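Local structure of peroxisomal fatty acid beta-oxidation multifunctional protein MFP2 (Arabidopsis thaliana, 2WTB) at residues 652-657 against 670-675. The protein catalyses successive steps of peroxisomal fatty acid beta-oxidation during seed germination, acting as an enoyl-CoA hydratase on long-chain substrates and as a 3-hydroxyacyl-CoA dehydrogenase. Residues are numbered along the deposited sequence; the frame is centred on the assembly and turned at random.
Sequences ADLDIA and GIMFWA
One carboxylate oxygen ties helix 651-662 to the start of helix 671-678, in buried helix packing of the C-terminal region that carries the dehydrogenase activity. Asp655, its CG anti to the carbonyl carbon (chi1 -69°), delivers OD1 to the amides of Met672 and Phe673. Met672 N hydrogen-bonds to Asp655 OD1 at 2.8 Å, nearly along the C-O axis though bent at hydrogen (138°); Phe673 N hydrogen-bonds to Asp655 OD1 at 3.0 Å, straighter (159°), from above the carboxylate plane. Asp655 OD2 reaches the Phe673 side chain only at CB, 3.7 Å away, and the ring turns off toward His288.

With no side chain at Gly670, the N-cap residue, the backbones close to 3.9 Å between Asp655 CA and Gly670 CA. A CB there would collide with Asp655 CB and jam against the preceding carbonyl O.

Apolar contact flanks the carboxylate: Leu654 and Met672 run side by side in the same direction, Leu654 CB 3.8 Å from Met672 CG; Met501 touches Leu654, and Ala639 touches Met672.

An alanine at Asp655 removes the acceptor of both amides and would probably loosen the helix junction. Buried and accepting two first-turn N-H groups of another helix, the carboxylate is likely to be stabilised as the anion.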
ATOM      1  N   ALA A 652       1.192 -14.710  -1.816  1.00 59.59           N
ATOM      2  CA  ALA A 652       0.716 -13.331  -1.823  1.00 67.45           C
ATOM      3  C   ALA A 652       1.394 -12.473  -0.757  1.00 70.95           C
ATOM      4  O   ALA A 652       1.434 -11.248  -0.875  1.00 76.48           O
ATOM      5  CB  ALA A 652      -0.795 -13.287  -1.663  1.00 71.39           C
ATOM      6  N   ASP A 653       1.919 -13.116   0.281  1.00 55.53           N
ATOM      7  CA  ASP A 653       2.660 -12.397   1.313  1.00 55.83           C
ATOM      8  C   ASP A 653       4.031 -11.962   0.796  1.00 68.00           C
ATOM      9  O   ASP A 653       4.492 -10.856   1.081  1.00 67.67           O
ATOM     10  CB  ASP A 653       2.809 -13.243   2.576  1.00 51.39           C
ATOM     11  CG  ASP A 653       1.548 -13.253   3.432  1.00 64.45           C
ATOM     12  OD1 ASP A 653       0.654 -12.409   3.201  1.00 56.88           O
ATOM     13  OD2 ASP A 653       1.456 -14.105   4.341  1.00 73.97           O
ATOM     14  N   LEU A 654       4.675 -12.838   0.031  1.00 58.74           N
ATOM     15  CA  LEU A 654       5.952 -12.515  -0.592  1.00 57.71           C
ATOM     16  C   LEU A 654       5.809 -11.330  -1.548  1.00 69.50           C
ATOM     17  O   LEU A 654       6.698 -10.481  -1.637  1.00 63.93           O
ATOM     18  CB  LEU A 654       6.509 -13.728  -1.333  1.00 49.37           C
ATOM     19  CG  LEU A 654       6.982 -14.889  -0.457  1.00 60.99           C
ATOM     20  CD1 LEU A 654       7.689 -15.932  -1.306  1.00 67.52           C
ATOM     21  CD2 LEU A 654       7.897 -14.383   0.647  1.00 51.95           C
ATOM     22  N   ASP A 655       4.685 -11.278  -2.257  1.00 68.35           N
ATOM     23  CA  ASP A 655       4.399 -10.177  -3.170  1.00 67.10           C
ATOM     24  C   ASP A 655       4.403  -8.843  -2.434  1.00 73.69           C
ATOM     25  O   ASP A 655       5.180  -7.946  -2.768  1.00 76.07           O
ATOM     26  CB  ASP A 655       3.055 -10.391  -3.871  1.00 68.08           C
ATOM     27  CG  ASP A 655       3.084 -11.554  -4.845  1.00 75.23           C
ATOM     28  OD1 ASP A 655       4.171 -11.853  -5.380  1.00 73.48           O
ATOM     29  OD2 ASP A 655       2.021 -12.167  -5.081  1.00 76.84           O
ATOM     30  N   ILE A 656       3.534  -8.719  -1.432  1.00 69.44           N
ATOM     31  CA  ILE A 656       3.459  -7.507  -0.620  1.00 63.99           C
ATOM     32  C   ILE A 656       4.809  -7.169   0.003  1.00 59.74           C
ATOM     33  O   ILE A 656       5.188  -6.000   0.087  1.00 66.50           O
ATOM     34  CB  ILE A 656       2.388  -7.623   0.494  1.00 63.43           C
ATOM     35  CG1 ILE A 656       1.063  -7.019   0.029  1.00 64.48           C
ATOM     36  CG2 ILE A 656       2.833  -6.893   1.748  1.00 61.93           C
ATOM     37  CD1 ILE A 656       0.593  -7.523  -1.303  1.00 73.36           C
ATOM     38  N   ALA A 657       5.538  -8.194   0.431  1.00 48.39           N
ATOM     39  CA  ALA A 657       6.829  -7.987   1.075  1.00 46.94           C
ATOM     40  C   ALA A 657       7.814  -7.296   0.139  1.00 55.79           C
ATOM     41  O   ALA A 657       8.345  -6.235   0.460  1.00 60.62           O
ATOM     42  CB  ALA A 657       7.397  -9.306   1.581  1.00 46.31           C
ATOM     43  N   GLY A 670       3.776  -8.250  -7.854  1.00 63.81           N
ATOM     44  CA  GLY A 670       4.689  -8.715  -6.827  1.00 64.62           C
ATOM     45  C   GLY A 670       5.657  -9.735  -7.389  1.00 64.94           C
ATOM     46  O   GLY A 670       5.421 -10.292  -8.458  1.00 58.79           O
ATOM     47  N   ILE A 671       6.743  -9.989  -6.667  1.00 71.69           N
ATOM     48  CA  ILE A 671       7.808 -10.856  -7.161  1.00 66.20           C
ATOM     49  C   ILE A 671       7.285 -12.226  -7.603  1.00 61.24           C
ATOM     50  O   ILE A 671       7.773 -12.795  -8.577  1.00 64.49           O
ATOM     51  CB  ILE A 671       8.925 -11.034  -6.109  1.00 77.05           C
ATOM     52  CG1 ILE A 671      10.306 -10.895  -6.751  1.00 90.87           C
ATOM     53  CG2 ILE A 671       8.786 -12.369  -5.396  1.00 84.95           C
ATOM     54  CD1 ILE A 671      10.723 -12.091  -7.565  1.00 96.20           C
ATOM     55  N   MET A 672       6.287 -12.748  -6.895  1.00 63.63           N
ATOM     56  CA  MET A 672       5.747 -14.067  -7.213  1.00 68.62           C
ATOM     57  C   MET A 672       4.656 -13.989  -8.275  1.00 71.17           C
ATOM     58  O   MET A 672       4.631 -14.792  -9.207  1.00 73.23           O
ATOM     59  CB  MET A 672       5.220 -14.763  -5.955  1.00 72.39           C
ATOM     60  CG  MET A 672       6.293 -15.090  -4.927  1.00 74.02           C
ATOM     61  SD  MET A 672       7.406 -16.416  -5.438  1.00 68.21           S
ATOM     62  CE  MET A 672       6.284 -17.813  -5.442  1.00 71.47           C
ATOM     63  N   PHE A 673       3.757 -13.020  -8.135  1.00 55.22           N
ATOM     64  CA  PHE A 673       2.720 -12.796  -9.139  1.00 61.15           C
ATOM     65  C   PHE A 673       3.347 -12.528 -10.506  1.00 72.91           C
ATOM     66  O   PHE A 673       2.820 -12.948 -11.537  1.00 81.99           O
ATOM     67  CB  PHE A 673       1.821 -11.629  -8.732  1.00 57.52           C
ATOM     68  CG  PHE A 673       0.712 -11.346  -9.706  1.00 66.90           C
ATOM     69  CD1 PHE A 673      -0.561 -11.846  -9.491  1.00 65.93           C
ATOM     70  CD2 PHE A 673       0.939 -10.574 -10.835  1.00 70.25           C
ATOM     71  CE1 PHE A 673      -1.586 -11.584 -10.384  1.00 70.54           C
ATOM     72  CE2 PHE A 673      -0.082 -10.312 -11.733  1.00 72.62           C
ATOM     73  CZ  PHE A 673      -1.344 -10.815 -11.506  1.00 64.74           C
ATOM     74  N   TRP A 674       4.478 -11.827 -10.502  1.00 72.96           N
ATOM     75  CA  TRP A 674       5.192 -11.493 -11.729  1.00 67.75           C
ATOM     76  C   TRP A 674       5.855 -12.734 -12.312  1.00 71.24           C
ATOM     77  O   TRP A 674       5.829 -12.950 -13.522  1.00 63.87           O
ATOM     78  CB  TRP A 674       6.236 -10.406 -11.454  1.00 62.73           C
ATOM     79  CG  TRP A 674       7.101 -10.063 -12.630  1.00 73.76           C
ATOM     80  CD1 TRP A 674       6.729  -9.371 -13.747  1.00 71.81           C
ATOM     81  CD2 TRP A 674       8.490 -10.378 -12.800  1.00 68.05           C
ATOM     82  NE1 TRP A 674       7.795  -9.247 -14.603  1.00 66.18           N
ATOM     83  CE2 TRP A 674       8.889  -9.855 -14.045  1.00 64.52           C
ATOM     84  CE3 TRP A 674       9.433 -11.058 -12.022  1.00 66.88           C
ATOM     85  CZ2 TRP A 674      10.189  -9.987 -14.531  1.00 68.84           C
ATOM     86  CZ3 TRP A 674      10.725 -11.189 -12.505  1.00 76.00           C
ATOM     87  CH2 TRP A 674      11.091 -10.655 -13.749  1.00 74.89           C
ATOM     88  N   ALA A 675       6.439 -13.550 -11.441  1.00 67.28           N
ATOM     89  CA  ALA A 675       7.084 -14.792 -11.859  1.00 73.81           C
ATOM     90  C   ALA A 675       6.123 -15.688 -12.635  1.00 74.23           C
ATOM     91  O   ALA A 675       6.475 -16.221 -13.686  1.00 75.70           O
ATOM     92  CB  ALA A 675       7.653 -15.534 -10.653  1.00 66.12           C
TER